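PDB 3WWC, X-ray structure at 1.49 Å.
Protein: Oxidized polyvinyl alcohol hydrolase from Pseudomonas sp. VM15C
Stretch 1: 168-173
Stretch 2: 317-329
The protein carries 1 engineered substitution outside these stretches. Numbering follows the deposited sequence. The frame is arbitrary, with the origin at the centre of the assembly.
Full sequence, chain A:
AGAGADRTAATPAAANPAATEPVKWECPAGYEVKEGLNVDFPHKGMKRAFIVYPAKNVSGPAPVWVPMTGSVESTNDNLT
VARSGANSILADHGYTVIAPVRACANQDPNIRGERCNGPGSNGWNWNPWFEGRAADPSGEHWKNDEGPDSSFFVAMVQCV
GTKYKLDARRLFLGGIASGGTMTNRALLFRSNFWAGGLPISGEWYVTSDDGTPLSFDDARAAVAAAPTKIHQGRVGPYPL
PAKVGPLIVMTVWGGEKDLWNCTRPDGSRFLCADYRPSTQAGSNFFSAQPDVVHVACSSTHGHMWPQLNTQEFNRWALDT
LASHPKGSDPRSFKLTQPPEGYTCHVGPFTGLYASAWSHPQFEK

Stretch 1 (168-173) ARRLFL
Stretch 2 317-329: ALDTLASHPKGSD

Arg169 and Lys326 carry the densest polar exchange, and their CA atoms lie 4.7 Å apart. Lys326 N donates to Arg169 O at 2.9 Å with a nearly straight N-H...O angle of 171°. The return contact is bidentate: Arg169 NE and Arg169 NH2 each donate to Lys326 O at 2.9 Å, at 148° and 145°, so one carbonyl sits near the guanidinium plane and both bonds bend to share it. Arg169 reaches it with chi1 m, chi2 t, chi3 p and chi4 -156°, from a backbone at phi/psi -99/2.

Arg170 (-139/53; m, t, t, chi4 82°) sends NE to Ala322 O at 2.9 Å and 164°. A water joins the same groups, accepting from Arg170 NH2 at 2.8 Å and donating to Ala322 O at 3.3 Å. Pro325 CG lies over a face of both guanidinium groups, 3.8 Å from Arg169 NH2 and 3.5 Å from Arg170 NH2.

The receiving loop is a type II turn from Pro325 to Ser328, with Lys326 at -52/124 and Gly327 at 98/-2. Ser328 N donates to Pro325 O at 3.0 Å, and Ser328 OG (chi1 m) donates to Pro325 O at 2.8 Å. At the Gly327 angles a CB would jam against the preceding carbonyl O, which calls for glycine.

Beyond the turn, the strand that includes residues 171-173 meets the helix that includes residues 317-321 at 137° between N-to-C directions, with axes 9.6 Å apart at closest approach. The CA atoms of Phe172 and Leu321 are 7.7 Å apart. Phe172 (-122/140; chi1 m, chi2 -66°) points toward the helix, and Leu321 CB (chi1 m, chi2 t) stands 3.7 Å from the Phe172 ring centroid, 14° off the normal: a CH-pi contact. Phe172 CE2 to Ala322 CB, 4.2 Å, and Phe172 CB to Leu318 CD1, 4.3 Å, extend this apolar packing.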

ATOM      1  N   ALA A 168       0.548 -10.009 -16.345  1.00 10.97           N
ATOM      2  CA  ALA A 168       0.017  -8.652 -16.379  1.00 12.00           C
ATOM      3  C   ALA A 168      -1.367  -8.492 -15.759  1.00 11.15           C
ATOM      4  O   ALA A 168      -1.811  -7.355 -15.552  1.00 12.33           O
ATOM      5  CB  ALA A 168       0.021  -8.114 -17.850  1.00 14.62           C
ATOM      6  N   ARG A 169      -2.018  -9.619 -15.460  1.00 11.29           N
ATOM      7  CA  ARG A 169      -3.326  -9.595 -14.795  1.00 11.25           C
ATOM      8  C   ARG A 169      -3.175  -9.844 -13.289  1.00 10.47           C
ATOM      9  O   ARG A 169      -4.187  -9.887 -12.569  1.00  9.91           O
ATOM     10  CB  ARG A 169      -4.271 -10.686 -15.326  1.00 13.31           C
ATOM     11  CG  ARG A 169      -4.623 -10.471 -16.821  1.00 16.36           C
ATOM     12  CD  ARG A 169      -5.685 -11.528 -17.238  1.00 17.01           C
ATOM     13  NE  ARG A 169      -6.964 -11.284 -16.564  1.00 19.33           N
ATOM     14  CZ  ARG A 169      -7.913 -12.208 -16.323  1.00 19.62           C
ATOM     15  NH1 ARG A 169      -7.749 -13.482 -16.688  1.00 20.14           N
ATOM     16  NH2 ARG A 169      -9.060 -11.848 -15.744  1.00 18.44           N
ATOM     17  N   ARG A 170      -1.934  -9.988 -12.802  1.00 10.62           N
ATOM     18  CA  ARG A 170      -1.748 -10.304 -11.382  1.00  8.83           C
ATOM     19  C   ARG A 170      -0.581  -9.496 -10.847  1.00  8.07           C
ATOM     20  O   ARG A 170       0.352 -10.040 -10.243  1.00  8.62           O
ATOM     21  CB  ARG A 170      -1.523 -11.805 -11.192  1.00  9.36           C
ATOM     22  CG  ARG A 170      -2.823 -12.614 -11.419  1.00 10.09           C
ATOM     23  CD  ARG A 170      -2.613 -14.060 -11.017  1.00 11.38           C
ATOM     24  NE  ARG A 170      -3.827 -14.864 -11.113  1.00 12.99           N
ATOM     25  CZ  ARG A 170      -4.287 -15.400 -12.229  1.00 14.38           C
ATOM     26  NH1 ARG A 170      -3.659 -15.220 -13.404  1.00 14.91           N
ATOM     27  NH2 ARG A 170      -5.385 -16.184 -12.161  1.00 14.10           N
ATOM     28  N   LEU A 171      -0.644  -8.194 -11.056  1.00  7.74           N
ATOM     29  CA  LEU A 171       0.389  -7.287 -10.521  1.00  7.76           C
ATOM     30  C   LEU A 171      -0.195  -6.675  -9.231  1.00  8.03           C
ATOM     31  O   LEU A 171      -1.133  -5.863  -9.298  1.00  9.20           O
ATOM     32  CB  LEU A 171       0.722  -6.157 -11.513  1.00 10.34           C
ATOM     33  CG  LEU A 171       1.142  -6.690 -12.907  1.00  8.95           C
ATOM     34  CD1 LEU A 171       1.351  -5.481 -13.810  1.00 11.30           C
ATOM     35  CD2 LEU A 171       2.385  -7.582 -12.846  1.00  9.61           C
ATOM     36  N   PHE A 172       0.383  -7.044  -8.076  1.00  7.53           N
ATOM     37  CA  PHE A 172      -0.132  -6.598  -6.773  1.00  7.26           C
ATOM     38  C   PHE A 172       0.893  -5.845  -5.961  1.00  7.84           C
ATOM     39  O   PHE A 172       2.074  -6.212  -5.971  1.00  8.17           O
ATOM     40  CB  PHE A 172      -0.525  -7.835  -5.955  1.00  7.83           C
ATOM     41  CG  PHE A 172      -1.618  -8.670  -6.625  1.00  6.95           C
ATOM     42  CD1 PHE A 172      -2.880  -8.151  -6.774  1.00  7.56           C
ATOM     43  CD2 PHE A 172      -1.347  -9.923  -7.104  1.00  8.74           C
ATOM     44  CE1 PHE A 172      -3.884  -8.904  -7.414  1.00  7.23           C
ATOM     45  CE2 PHE A 172      -2.344 -10.701  -7.759  1.00  8.40           C
ATOM     46  CZ  PHE A 172      -3.598 -10.190  -7.906  1.00  8.14           C
ATOM     47  N   LEU A 173       0.466  -4.782  -5.279  1.00  8.14           N
ATOM     48  CA  LEU A 173       1.413  -4.113  -4.383  1.00  7.21           C
ATOM     49  C   LEU A 173       0.779  -3.986  -2.995  1.00  7.33           C
ATOM     50  O   LEU A 173      -0.438  -4.118  -2.832  1.00  7.86           O
ATOM     51  CB  LEU A 173       1.860  -2.740  -4.904  1.00  8.33           C
ATOM     52  CG  LEU A 173       1.019  -1.506  -4.610  1.00  6.62           C
ATOM     53  CD1 LEU A 173       1.796  -0.320  -5.137  1.00  8.74           C
ATOM     54  CD2 LEU A 173      -0.360  -1.529  -5.279  1.00  8.30           C
ATOM     55  N   ALA A 317      -3.101 -14.103   2.054  1.00  7.86           N
ATOM     56  CA  ALA A 317      -3.491 -12.815   1.445  1.00  7.56           C
ATOM     57  C   ALA A 317      -3.097 -12.736  -0.016  1.00  8.50           C
ATOM     58  O   ALA A 317      -3.930 -12.365  -0.851  1.00  9.34           O
ATOM     59  CB  ALA A 317      -2.836 -11.631   2.257  1.00  8.46           C
ATOM     60  N   LEU A 318      -1.854 -13.097  -0.369  1.00  7.91           N
ATOM     61  CA  LEU A 318      -1.459 -13.005  -1.766  1.00  8.79           C
ATOM     62  C   LEU A 318      -2.202 -13.985  -2.627  1.00  9.17           C
ATOM     63  O   LEU A 318      -2.613 -13.617  -3.720  1.00  9.16           O
ATOM     64  CB  LEU A 318       0.066 -13.170  -1.916  1.00  9.06           C
ATOM     65  CG  LEU A 318       0.867 -11.828  -2.043  1.00  9.63           C
ATOM     66  CD1 LEU A 318       0.519 -11.012  -3.291  1.00 10.13           C
ATOM     67  CD2 LEU A 318       0.609 -11.025  -0.781  1.00 11.18           C
ATOM     68  N   ASP A 319      -2.440 -15.193  -2.142  1.00  8.77           N
ATOM     69  CA  ASP A 319      -3.186 -16.143  -2.960  1.00  9.03           C
ATOM     70  C   ASP A 319      -4.629 -15.716  -3.110  1.00  9.58           C
ATOM     71  O   ASP A 319      -5.254 -16.031  -4.141  1.00 10.55           O
ATOM     72  CB  ASP A 319      -3.112 -17.552  -2.355  1.00 10.00           C
ATOM     73  CG  ASP A 319      -1.714 -18.135  -2.412  1.00 10.20           C
ATOM     74  OD1 ASP A 319      -0.820 -17.570  -3.052  1.00 10.23           O
ATOM     75  OD2 ASP A 319      -1.480 -19.197  -1.772  1.00 10.70           O
ATOM     76  N   THR A 320      -5.194 -14.999  -2.126  1.00  8.32           N
ATOM     77  CA  THR A 320      -6.562 -14.479  -2.231  1.00  9.38           C
ATOM     78  C   THR A 320      -6.580 -13.394  -3.302  1.00  8.84           C
ATOM     79  O   THR A 320      -7.469 -13.379  -4.192  1.00  8.98           O
ATOM     80  CB  THR A 320      -6.998 -13.880  -0.909  1.00  8.33           C
ATOM     81  OG1 THR A 320      -7.152 -14.944   0.063  1.00  9.93           O
ATOM     82  CG2 THR A 320      -8.346 -13.146  -1.071  1.00  9.94           C
ATOM     83  N   LEU A 321      -5.598 -12.477  -3.283  1.00  8.63           N
ATOM     84  CA  LEU A 321      -5.568 -11.461  -4.340  1.00  8.66           C
ATOM     85  C   LEU A 321      -5.409 -12.138  -5.732  1.00  9.26           C
ATOM     86  O   LEU A 321      -6.123 -11.785  -6.688  1.00  7.92           O
ATOM     87  CB  LEU A 321      -4.375 -10.479  -4.139  1.00  8.97           C
ATOM     88  CG  LEU A 321      -4.374  -9.705  -2.826  1.00  9.59           C
ATOM     89  CD1 LEU A 321      -3.141  -8.787  -2.866  1.00 10.85           C
ATOM     90  CD2 LEU A 321      -5.626  -8.848  -2.670  1.00 12.67           C
ATOM     91  N   ALA A 322      -4.521 -13.124  -5.836  1.00  9.07           N
ATOM     92  CA  ALA A 322      -4.275 -13.803  -7.130  1.00  9.20           C
ATOM     93  C   ALA A 322      -5.493 -14.593  -7.628  1.00 10.23           C
ATOM     94  O   ALA A 322      -5.591 -14.890  -8.814  1.00 11.74           O
ATOM     95  CB  ALA A 322      -3.027 -14.746  -6.984  1.00 10.05           C
ATOM     96  N   SER A 323      -6.417 -14.880  -6.733  1.00  9.03           N
ATOM     97  CA  SER A 323      -7.656 -15.573  -7.158  1.00 10.72           C
ATOM     98  C   SER A 323      -8.587 -14.654  -7.923  1.00 11.68           C
ATOM     99  O   SER A 323      -9.639 -15.091  -8.437  1.00 12.67           O
ATOM    100  CB  SER A 323      -8.380 -16.151  -5.935  1.00 10.71           C
ATOM    101  OG  SER A 323      -9.091 -15.179  -5.175  1.00 11.99           O
ATOM    102  N   HIS A 324      -8.264 -13.376  -7.971  1.00 10.26           N
ATOM    103  CA  HIS A 324      -9.101 -12.414  -8.676  1.00 11.23           C
ATOM    104  C   HIS A 324      -8.221 -11.657  -9.653  1.00 10.42           C
ATOM    105  O   HIS A 324      -7.891 -10.490  -9.432  1.00 10.62           O
ATOM    106  CB  HIS A 324      -9.729 -11.456  -7.674  1.00 11.82           C
ATOM    107  CG  HIS A 324     -10.900 -10.717  -8.232  1.00 11.18           C
ATOM    108  ND1 HIS A 324     -12.090 -11.359  -8.500  1.00 12.45           N
ATOM    109  CD2 HIS A 324     -11.044  -9.440  -8.655  1.00 11.27           C
ATOM    110  CE1 HIS A 324     -12.918 -10.502  -9.072  1.00 12.30           C
ATOM    111  NE2 HIS A 324     -12.320  -9.333  -9.177  1.00 13.01           N
ATOM    112  N   PRO A 325      -7.832 -12.301 -10.769  1.00 10.11           N
ATOM    113  CA  PRO A 325      -6.984 -11.636 -11.751  1.00  9.68           C
ATOM    114  C   PRO A 325      -7.740 -10.439 -12.358  1.00  9.76           C
ATOM    115  O   PRO A 325      -8.976 -10.431 -12.444  1.00 10.56           O
ATOM    116  CB  PRO A 325      -6.637 -12.748 -12.753  1.00 10.96           C
ATOM    117  CG  PRO A 325      -7.840 -13.685 -12.656  1.00 10.02           C
ATOM    118  CD  PRO A 325      -8.172 -13.685 -11.160  1.00 11.25           C
ATOM    119  N   LYS A 326      -6.997  -9.431 -12.790  1.00  9.50           N
ATOM    120  CA  LYS A 326      -7.573  -8.204 -13.267  1.00 10.23           C
ATOM    121  C   LYS A 326      -8.631  -8.401 -14.343  1.00 12.11           C
ATOM    122  O   LYS A 326      -8.381  -9.068 -15.344  1.00 13.14           O
ATOM    123  CB  LYS A 326      -6.472  -7.291 -13.787  1.00 10.09           C
ATOM    124  CG  LYS A 326      -6.976  -5.848 -13.897  1.00  9.15           C
ATOM    125  CD  LYS A 326      -5.881  -4.925 -14.269  1.00 10.57           C
ATOM    126  CE  LYS A 326      -6.310  -3.482 -14.263  1.00 11.36           C
ATOM    127  NZ  LYS A 326      -6.722  -2.946 -12.896  1.00 10.82           N
ATOM    128  N   GLY A 327      -9.811  -7.875 -14.070  1.00 12.18           N
ATOM    129  CA  GLY A 327     -10.925  -7.963 -15.038  1.00 13.35           C
ATOM    130  C   GLY A 327     -11.880  -9.083 -14.734  1.00 15.47           C
ATOM    131  O   GLY A 327     -12.866  -9.254 -15.461  1.00 17.41           O
ATOM    132  N   SER A 328     -11.601  -9.856 -13.686  1.00 15.70           N
ATOM    133  CA  SER A 328     -12.472 -10.932 -13.221  1.00 17.66           C
ATOM    134  C   SER A 328     -13.763 -10.325 -12.736  1.00 17.71           C
ATOM    135  O   SER A 328     -13.777  -9.181 -12.332  1.00 17.67           O
ATOM    136  CB  SER A 328     -11.812 -11.652 -12.035  1.00 19.55           C
ATOM    137  OG  SER A 328     -10.872 -12.516 -12.547  1.00 23.94           O
ATOM    138  N   ASP A 329     -14.844 -11.115 -12.755  1.00 19.34           N
ATOM    139  CA  ASP A 329     -16.144 -10.618 -12.293  1.00 20.85           C
ATOM    140  C   ASP A 329     -16.201 -10.651 -10.773  1.00 19.04           C
ATOM    141  O   ASP A 329     -15.977 -11.698 -10.203  1.00 18.24           O
ATOM    142  CB  ASP A 329     -17.220 -11.566 -12.795  1.00 24.10           C
ATOM    143  CG  ASP A 329     -18.620 -11.072 -12.517  1.00 25.77           C
ATOM    144  OD1 ASP A 329     -18.835 -10.188 -11.670  1.00 26.17           O
ATOM    145  OD2 ASP A 329     -19.522 -11.597 -13.202  1.00 32.01           O
TER
HETATM  146  O   HOH W   1      -5.902 -17.924  -9.994  1.00 28.23           O